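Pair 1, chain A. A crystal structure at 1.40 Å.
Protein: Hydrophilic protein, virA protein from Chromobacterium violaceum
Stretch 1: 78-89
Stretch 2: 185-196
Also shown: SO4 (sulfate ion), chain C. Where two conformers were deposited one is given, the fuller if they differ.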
# COMPACT_ATOMS: atom_id res chain seq x y z
N ASP A 78 14.58 6.55 -0.31
CA ASP A 78 14.30 6.22 1.08
C ASP A 78 12.81 6.37 1.37
O ASP A 78 12.18 7.33 0.92
CB ASP A 78 15.08 7.14 2.02
CG ASP A 78 16.57 6.89 1.97
OD1 ASP A 78 16.99 5.79 1.55
OD2 ASP A 78 17.32 7.80 2.40
N PHE A 79 12.26 5.45 2.15
CA PHE A 79 10.88 5.55 2.61
C PHE A 79 10.61 6.93 3.19
O PHE A 79 11.40 7.44 4.01
CB PHE A 79 10.62 4.48 3.66
CG PHE A 79 9.21 4.44 4.17
CD1 PHE A 79 8.13 4.24 3.31
CD2 PHE A 79 8.96 4.56 5.53
CE1 PHE A 79 6.84 4.16 3.81
CE2 PHE A 79 7.68 4.50 6.04
CZ PHE A 79 6.61 4.30 5.18
N ALA A 80 9.50 7.53 2.77
CA ALA A 80 9.15 8.89 3.16
C ALA A 80 7.81 8.92 3.89
O ALA A 80 7.17 9.97 4.00
CB ALA A 80 9.14 9.80 1.94
N GLY A 81 7.39 7.76 4.40
CA GLY A 81 6.20 7.68 5.24
C GLY A 81 4.90 7.33 4.56
O GLY A 81 3.92 7.06 5.24
N ASP A 82 4.86 7.34 3.23
CA ASP A 82 3.60 7.11 2.54
C ASP A 82 3.21 5.63 2.55
O ASP A 82 4.01 4.76 2.16
CB ASP A 82 3.67 7.67 1.12
CG ASP A 82 3.93 9.15 1.11
OD1 ASP A 82 3.19 9.87 1.80
OD2 ASP A 82 4.89 9.60 0.44
N LYS A 83 2.01 5.34 3.02
CA LYS A 83 1.56 3.95 3.06
C LYS A 83 0.07 3.85 2.79
O LYS A 83 -0.71 4.77 3.06
CB LYS A 83 1.93 3.30 4.40
CG LYS A 83 1.13 3.79 5.59
CD LYS A 83 1.88 3.56 6.93
CE LYS A 83 2.11 2.09 7.21
NZ LYS A 83 2.90 1.91 8.47
N PHE A 84 -0.31 2.70 2.24
CA PHE A 84 -1.71 2.38 2.06
C PHE A 84 -2.10 1.20 2.91
O PHE A 84 -1.29 0.30 3.16
CB PHE A 84 -2.01 1.99 0.61
CG PHE A 84 -1.74 3.06 -0.39
CD1 PHE A 84 -0.67 2.95 -1.28
CD2 PHE A 84 -2.58 4.15 -0.50
CE1 PHE A 84 -0.42 3.93 -2.24
CE2 PHE A 84 -2.35 5.14 -1.46
CZ PHE A 84 -1.26 5.02 -2.32
N HIS A 85 -3.37 1.16 3.30
CA HIS A 85 -3.96 -0.04 3.86
C HIS A 85 -5.04 -0.50 2.90
O HIS A 85 -5.59 0.30 2.13
CB HIS A 85 -4.56 0.26 5.22
CG HIS A 85 -3.56 0.69 6.24
ND1 HIS A 85 -3.53 1.96 6.76
CD2 HIS A 85 -2.56 0.00 6.85
CE1 HIS A 85 -2.54 2.05 7.64
NE2 HIS A 85 -1.95 0.87 7.72
N ILE A 86 -5.34 -1.79 2.96
CA ILE A 86 -6.47 -2.38 2.24
C ILE A 86 -7.37 -3.06 3.26
O ILE A 86 -6.90 -3.86 4.07
CB ILE A 86 -6.01 -3.42 1.20
CG1 ILE A 86 -4.89 -2.85 0.33
CG2 ILE A 86 -7.21 -3.86 0.34
CD1 ILE A 86 -4.34 -3.86 -0.70
N SER A 87 -8.66 -2.71 3.25
CA SER A 87 -9.62 -3.24 4.22
C SER A 87 -10.67 -4.11 3.54
O SER A 87 -11.42 -3.64 2.68
CB SER A 87 -10.33 -2.11 4.96
OG SER A 87 -9.40 -1.30 5.65
N VAL A 88 -10.69 -5.39 3.92
CA VAL A 88 -11.76 -6.29 3.49
C VAL A 88 -12.50 -6.83 4.71
O VAL A 88 -12.08 -6.62 5.87
CB VAL A 88 -11.23 -7.44 2.62
CG1 VAL A 88 -10.54 -6.91 1.36
CG2 VAL A 88 -10.29 -8.34 3.42
N GLN A 89 -13.63 -7.49 4.48
CA GLN A 89 -14.34 -8.12 5.59
C GLN A 89 -13.41 -9.11 6.30
O GLN A 89 -12.70 -9.88 5.65
CB GLN A 89 -15.61 -8.79 5.07
CG GLN A 89 -16.72 -8.91 6.11
CD GLN A 89 -16.49 -10.08 7.03
OE1 GLN A 89 -16.00 -11.12 6.60
NE2 GLN A 89 -16.85 -9.92 8.30
N ASN A 185 -14.29 7.27 -3.99
CA ASN A 185 -14.11 6.24 -5.01
C ASN A 185 -13.17 5.09 -4.64
O ASN A 185 -13.01 4.15 -5.41
CB ASN A 185 -13.68 6.86 -6.33
CG ASN A 185 -12.51 7.80 -6.17
OD1 ASN A 185 -12.63 8.87 -5.55
ND2 ASN A 185 -11.36 7.41 -6.72
N TRP A 186 -12.55 5.15 -3.46
CA TRP A 186 -11.81 3.98 -2.96
C TRP A 186 -12.68 3.25 -1.95
O TRP A 186 -13.00 3.79 -0.89
CB TRP A 186 -10.47 4.32 -2.30
CG TRP A 186 -9.47 5.02 -3.14
CD1 TRP A 186 -9.53 5.26 -4.48
CD2 TRP A 186 -8.23 5.58 -2.68
NE1 TRP A 186 -8.40 5.95 -4.88
CE2 TRP A 186 -7.59 6.17 -3.79
CE3 TRP A 186 -7.61 5.65 -1.43
CZ2 TRP A 186 -6.36 6.81 -3.69
CZ3 TRP A 186 -6.39 6.29 -1.33
CH2 TRP A 186 -5.78 6.87 -2.45
N LYS A 187 -13.08 2.03 -2.28
CA LYS A 187 -13.95 1.24 -1.41
C LYS A 187 -13.16 0.37 -0.44
O LYS A 187 -13.72 -0.08 0.55
CB LYS A 187 -14.87 0.33 -2.24
CG LYS A 187 -15.73 1.06 -3.27
CD LYS A 187 -16.48 2.24 -2.65
CE LYS A 187 -17.46 2.86 -3.65
NZ LYS A 187 -18.19 4.00 -3.04
N TYR A 188 -11.89 0.13 -0.75
CA TYR A 188 -11.06 -0.79 0.07
C TYR A 188 -9.77 -0.14 0.57
O TYR A 188 -9.29 -0.45 1.66
CB TYR A 188 -10.68 -2.03 -0.74
CG TYR A 188 -11.83 -2.77 -1.37
CD1 TYR A 188 -12.43 -3.85 -0.71
CD2 TYR A 188 -12.28 -2.44 -2.64
CE1 TYR A 188 -13.48 -4.55 -1.29
CE2 TYR A 188 -13.34 -3.13 -3.23
CZ TYR A 188 -13.92 -4.18 -2.54
OH TYR A 188 -14.95 -4.88 -3.14
N VAL A 189 -9.19 0.74 -0.23
CA VAL A 189 -7.90 1.33 0.06
C VAL A 189 -8.03 2.62 0.87
O VAL A 189 -8.97 3.41 0.69
CB VAL A 189 -7.13 1.61 -1.25
CG1 VAL A 189 -5.83 2.35 -0.98
CG2 VAL A 189 -6.86 0.30 -2.01
N SER A 190 -7.08 2.81 1.79
CA SER A 190 -6.96 4.08 2.51
C SER A 190 -5.50 4.44 2.72
O SER A 190 -4.62 3.60 2.47
CB SER A 190 -7.75 4.07 3.83
OG SER A 190 -7.27 3.04 4.69
N TYR A 191 -5.25 5.66 3.15
CA TYR A 191 -3.89 6.21 3.20
C TYR A 191 -3.56 6.92 4.51
O TYR A 191 -4.42 7.56 5.12
CB TYR A 191 -3.78 7.26 2.09
CG TYR A 191 -2.55 8.15 2.18
CD1 TYR A 191 -1.31 7.72 1.71
CD2 TYR A 191 -2.63 9.43 2.76
CE1 TYR A 191 -0.19 8.55 1.77
CE2 TYR A 191 -1.51 10.25 2.84
CZ TYR A 191 -0.31 9.80 2.34
OH TYR A 191 0.81 10.64 2.41
N ARG A 192 -2.30 6.83 4.91
CA ARG A 192 -1.76 7.81 5.85
C ARG A 192 -0.27 8.00 5.61
O ARG A 192 0.37 7.20 4.91
CB ARG A 192 -2.04 7.49 7.33
CG ARG A 192 -1.17 6.41 7.93
CD ARG A 192 -1.55 6.11 9.40
NE ARG A 192 -0.50 5.34 10.09
CZ ARG A 192 0.51 5.89 10.73
NH1 ARG A 192 0.62 7.23 10.79
NH2 ARG A 192 1.42 5.12 11.32
N ASN A 193 0.27 9.09 6.16
CA ASN A 193 1.71 9.30 6.15
C ASN A 193 2.31 9.16 7.54
O ASN A 193 1.91 9.86 8.47
CB ASN A 193 2.06 10.67 5.56
CG ASN A 193 3.56 10.88 5.51
OD1 ASN A 193 4.18 11.15 6.55
ND2 ASN A 193 4.16 10.70 4.34
N GLU A 194 3.30 8.27 7.68
CA GLU A 194 3.88 7.95 8.99
C GLU A 194 4.57 9.12 9.67
O GLU A 194 4.63 9.16 10.90
CB GLU A 194 4.94 6.86 8.85
CG GLU A 194 4.42 5.52 8.52
CD GLU A 194 5.45 4.43 8.79
OE1 GLU A 194 5.19 3.30 8.37
OE2 GLU A 194 6.50 4.72 9.39
N LEU A 195 5.15 10.02 8.90
CA LEU A 195 5.93 11.10 9.48
C LEU A 195 5.03 12.17 10.10
O LEU A 195 5.42 12.84 11.05
CB LEU A 195 6.81 11.76 8.41
CG LEU A 195 7.83 10.88 7.68
CD1 LEU A 195 8.63 11.66 6.63
CD2 LEU A 195 8.77 10.22 8.68
N ARG A 196 3.84 12.33 9.54
CA ARG A 196 2.98 13.45 9.89
C ARG A 196 1.57 13.06 10.34
O ARG A 196 0.65 13.87 10.30
CB ARG A 196 2.94 14.47 8.74
CG ARG A 196 4.32 15.08 8.45
CD ARG A 196 4.31 16.03 7.27
NE ARG A 196 4.17 15.31 6.01
CZ ARG A 196 5.18 14.78 5.32
NH1 ARG A 196 6.44 14.92 5.73
NH2 ARG A 196 4.92 14.15 4.17
S SO4 C . 0.03 1.59 10.54
O1 SO4 C . -1.07 2.54 10.26
O2 SO4 C . 1.27 2.33 10.75
O3 SO4 C . -0.29 0.84 11.73
O4 SO4 C . 0.22 0.69 9.40
O HOH W 1 7.10 12.53 2.98
O HOH W 2 -8.17 0.45 4.16

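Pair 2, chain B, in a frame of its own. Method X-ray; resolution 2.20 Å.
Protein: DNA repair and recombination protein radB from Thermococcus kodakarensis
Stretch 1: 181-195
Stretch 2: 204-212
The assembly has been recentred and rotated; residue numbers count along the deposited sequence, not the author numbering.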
# COMPACT_ATOMS: atom_id res chain seq x y z
N ARG B 181 1.65 6.96 7.50
CA ARG B 181 2.54 7.89 6.81
C ARG B 181 3.95 7.37 7.07
O ARG B 181 4.27 6.98 8.20
CB ARG B 181 2.41 9.31 7.37
CG ARG B 181 3.19 10.35 6.58
CD ARG B 181 3.19 11.74 7.25
NE ARG B 181 4.13 11.82 8.36
CZ ARG B 181 3.83 12.29 9.58
NH1 ARG B 181 2.61 12.73 9.85
NH2 ARG B 181 4.77 12.35 10.52
N LEU B 182 4.78 7.28 6.03
CA LEU B 182 6.12 6.80 6.24
C LEU B 182 7.07 7.96 6.01
O LEU B 182 6.97 8.66 5.00
CB LEU B 182 6.45 5.64 5.30
CG LEU B 182 5.51 4.44 5.19
CD1 LEU B 182 6.22 3.41 4.35
CD2 LEU B 182 5.15 3.85 6.53
N ASP B 183 7.95 8.21 6.97
CA ASP B 183 8.91 9.30 6.81
C ASP B 183 10.31 8.76 6.90
O ASP B 183 10.56 7.74 7.59
CB ASP B 183 8.74 10.34 7.93
CG ASP B 183 7.39 11.01 7.90
OD1 ASP B 183 6.93 11.43 6.81
OD2 ASP B 183 6.80 11.11 8.98
N LYS B 184 11.25 9.48 6.29
CA LYS B 184 12.67 9.10 6.31
C LYS B 184 13.43 9.76 7.45
O LYS B 184 13.29 10.97 7.65
CB LYS B 184 13.35 9.55 5.02
CG LYS B 184 12.81 8.97 3.78
CD LYS B 184 13.55 9.52 2.61
CE LYS B 184 13.10 8.87 1.33
NZ LYS B 184 13.69 9.51 0.13
N LEU B 185 14.19 8.99 8.22
CA LEU B 185 15.04 9.58 9.25
C LEU B 185 16.38 9.85 8.54
O LEU B 185 16.70 9.17 7.57
CB LEU B 185 15.16 8.65 10.46
CG LEU B 185 13.86 8.58 11.29
CD1 LEU B 185 14.04 7.79 12.57
CD2 LEU B 185 13.42 9.96 11.67
N PRO B 186 17.16 10.86 8.97
CA PRO B 186 18.44 11.16 8.30
C PRO B 186 19.65 10.25 8.56
O PRO B 186 20.70 10.70 8.98
CB PRO B 186 18.69 12.61 8.71
CG PRO B 186 18.28 12.58 10.14
CD PRO B 186 16.95 11.80 10.10
N LYS B 187 19.46 8.95 8.36
CA LYS B 187 20.49 7.94 8.51
C LYS B 187 20.06 7.00 7.40
O LYS B 187 18.88 6.82 7.18
CB LYS B 187 20.42 7.22 9.86
CG LYS B 187 20.73 8.09 11.09
CD LYS B 187 19.52 8.97 11.49
CE LYS B 187 19.45 9.22 13.00
NZ LYS B 187 18.25 10.02 13.36
N PRO B 188 21.01 6.43 6.65
CA PRO B 188 20.69 5.52 5.54
C PRO B 188 19.75 4.37 5.92
O PRO B 188 19.98 3.65 6.89
CB PRO B 188 22.07 5.05 5.08
CG PRO B 188 22.95 6.29 5.36
CD PRO B 188 22.46 6.69 6.75
N GLY B 189 18.63 4.27 5.20
CA GLY B 189 17.65 3.22 5.47
C GLY B 189 16.71 3.39 6.66
O GLY B 189 15.77 2.60 6.83
N LEU B 190 16.95 4.42 7.48
CA LEU B 190 16.15 4.69 8.69
C LEU B 190 14.81 5.35 8.36
O LEU B 190 14.75 6.35 7.63
CB LEU B 190 16.92 5.59 9.66
CG LEU B 190 17.17 5.13 11.10
CD1 LEU B 190 17.32 6.36 11.94
CD2 LEU B 190 16.05 4.29 11.67
N ARG B 191 13.75 4.81 8.94
CA ARG B 191 12.40 5.30 8.67
C ARG B 191 11.50 5.22 9.90
O ARG B 191 11.80 4.53 10.87
CB ARG B 191 11.77 4.42 7.58
CG ARG B 191 12.53 4.29 6.27
CD ARG B 191 12.48 5.57 5.48
NE ARG B 191 13.19 5.42 4.21
CZ ARG B 191 14.46 5.77 4.00
NH1 ARG B 191 15.20 6.32 4.97
NH2 ARG B 191 15.00 5.55 2.80
N VAL B 192 10.37 5.91 9.82
CA VAL B 192 9.39 5.85 10.90
C VAL B 192 8.01 5.90 10.25
O VAL B 192 7.80 6.60 9.25
CB VAL B 192 9.57 7.03 11.92
CG1 VAL B 192 9.33 8.38 11.21
CG2 VAL B 192 8.64 6.84 13.17
N ALA B 193 7.09 5.09 10.74
CA ALA B 193 5.73 5.11 10.22
C ALA B 193 4.83 5.78 11.29
O ALA B 193 5.02 5.57 12.49
CB ALA B 193 5.24 3.68 9.93
N VAL B 194 3.91 6.62 10.87
CA VAL B 194 3.00 7.24 11.81
C VAL B 194 1.59 6.81 11.43
O VAL B 194 1.19 6.91 10.27
CB VAL B 194 3.10 8.78 11.76
CG1 VAL B 194 2.14 9.40 12.78
CG2 VAL B 194 4.53 9.22 12.06
N LEU B 195 0.89 6.24 12.41
CA LEU B 195 -0.50 5.79 12.26
C LEU B 195 -1.39 7.02 12.42
O LEU B 195 -1.77 7.38 13.53
CB LEU B 195 -0.84 4.78 13.35
CG LEU B 195 -2.16 4.03 13.15
CD1 LEU B 195 -2.20 3.35 11.78
CD2 LEU B 195 -2.31 3.03 14.24
N GLY B 204 -1.63 8.62 15.92
CA GLY B 204 -0.49 9.46 16.21
C GLY B 204 0.73 8.64 16.64
O GLY B 204 1.83 9.20 16.72
N LEU B 205 0.52 7.37 17.00
CA LEU B 205 1.63 6.50 17.40
C LEU B 205 2.59 6.20 16.22
O LEU B 205 2.22 6.38 15.06
CB LEU B 205 1.12 5.23 18.08
CG LEU B 205 0.95 5.23 19.60
CD1 LEU B 205 0.20 6.47 20.06
CD2 LEU B 205 0.21 3.97 20.05
N MET B 206 3.81 5.76 16.54
CA MET B 206 4.86 5.52 15.56
C MET B 206 5.57 4.20 15.74
O MET B 206 5.57 3.64 16.82
CB MET B 206 5.98 6.56 15.71
CG MET B 206 5.50 7.97 15.81
SD MET B 206 6.78 9.01 16.52
CE MET B 206 6.61 10.29 15.36
N ALA B 207 6.29 3.80 14.69
CA ALA B 207 7.07 2.56 14.67
C ALA B 207 8.28 2.86 13.82
O ALA B 207 8.17 3.38 12.70
CB ALA B 207 6.26 1.42 14.04
N TYR B 208 9.46 2.62 14.38
CA TYR B 208 10.71 2.84 13.66
C TYR B 208 11.09 1.54 12.92
O TYR B 208 10.83 0.42 13.42
CB TYR B 208 11.82 3.21 14.66
CG TYR B 208 11.63 4.58 15.28
CD1 TYR B 208 11.91 5.73 14.54
CD2 TYR B 208 11.08 4.71 16.56
CE1 TYR B 208 11.64 7.00 15.08
CE2 TYR B 208 10.81 5.98 17.10
CZ TYR B 208 11.08 7.11 16.35
OH TYR B 208 10.81 8.36 16.86
N PHE B 209 11.66 1.66 11.74
CA PHE B 209 12.08 0.48 11.01
C PHE B 209 13.23 0.88 10.10
O PHE B 209 13.55 2.06 9.99
CB PHE B 209 10.88 -0.13 10.24
CG PHE B 209 10.34 0.75 9.11
CD1 PHE B 209 9.39 1.74 9.36
CD2 PHE B 209 10.75 0.54 7.79
CE1 PHE B 209 8.85 2.50 8.32
CE2 PHE B 209 10.21 1.30 6.74
CZ PHE B 209 9.26 2.28 7.02
N ARG B 210 13.87 -0.10 9.47
CA ARG B 210 14.96 0.19 8.52
C ARG B 210 14.82 -0.64 7.25
O ARG B 210 14.31 -1.75 7.28
CB ARG B 210 16.35 -0.01 9.16
CG ARG B 210 16.54 -1.36 9.77
CD ARG B 210 17.85 -1.49 10.50
NE ARG B 210 17.82 -2.69 11.36
CZ ARG B 210 18.45 -3.83 11.09
NH1 ARG B 210 19.16 -3.97 9.98
NH2 ARG B 210 18.38 -4.83 11.95
N ILE B 211 15.16 -0.04 6.13
CA ILE B 211 15.12 -0.70 4.85
C ILE B 211 16.47 -1.37 4.70
O ILE B 211 17.50 -0.68 4.71
CB ILE B 211 14.90 0.29 3.69
CG1 ILE B 211 13.51 0.97 3.86
CG2 ILE B 211 15.08 -0.45 2.33
CD1 ILE B 211 13.17 2.04 2.83
N THR B 212 16.47 -2.69 4.61
CA THR B 212 17.68 -3.48 4.46
C THR B 212 17.57 -4.39 3.24
O THR B 212 16.61 -4.31 2.48
CB THR B 212 17.93 -4.37 5.67
OG1 THR B 212 16.95 -5.42 5.69
CG2 THR B 212 17.86 -3.57 6.95

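The two pairs share an antiparallel ladder of two strands, 82-86 with 189-193 in pair 1 and 190-195 with 206-212 in pair 2, and 14 central residues superpose with an RMSD of 0.6 Å. The strands cross at 151° in pair 1 and 156° in pair 2, with a closest axial approach of 4.6 Å in each. The register is the same: K83(A)–R192(A) and H85(A)–S190(A) are the hydrogen-bonded pairs of the first ladder, R191(B)–F209(B) and A193(B)–A207(B) those of the second. In the former, H85(A) N donates to S190(A) O at 2.9 Å and S190(A) N to H85(A) O at 2.9 Å; in the latter, A193(B) N donates to A207(B) O at 2.8 Å and A207(B) N to A193(B) O at 3.1 Å.

A glycine opens both ladders. G81(A) and G189(B), 0.3 Å apart after superposition, have positive phi, and their carbonyls accept from E194(A) N and I211(B) N, with G81(A) O and G189(B) O each 2.8 Å from the donor. An ideal CB would lie 2.9 Å from N193(A) OD1 in pair 1 and 2.9 Å from I211(B) O in pair 2, a clash in either case.

The side chains differ in character on the face bearing K83(A), H85(A) and R192(A). Here pair 1 is polar: K83(A) NZ forms a salt bridge with E194(A) OE1 (2.7 Å), and a sulfate, probably from the crystallisation liquor, is bound by the basic groups of K83(A), H85(A) and R192(A). Its O2 accepts from K83(A) NZ at 2.8 Å and R192(A) NH2 at 2.9 Å, while its O4 accepts from H85(A) NE2 at 2.8 Å. In pair 2 an aromatic ring replaces R192(A). The end of the F209(B) side chain comes nearer the partner strand, and its ring receives R191(B) CB over its face, 3.5 Å from the ring centroid; A193(B), matching H85(A), leaves its small CB 4.1 Å from F209(B) CE1.

On the other face, D82(A) organises a polar cluster at one end: its OD1 accepts from Y191(A) OH at 2.6 Å and from N193(A) ND2 at 2.8 Å. The side chain of the matching L190(B) has no polar group to offer. Y208(B) matches Y191(A) in backbone, yet the side-chain centres lie 5.2 Å apart, because chi1 is t in Y191(A) and m in Y208(B). The Y208(B) ring instead lies against V192(B), whose CG2 sits over its face, 3.9 Å from the centroid. Farther along, F84(A) CD2 packs on V189(A) CG1 at 3.7 Å; at the same positions V192(B) CG2 meets M206(B) CB at 3.7 Å, so a smaller residue reaches its diagonal neighbour equally closely.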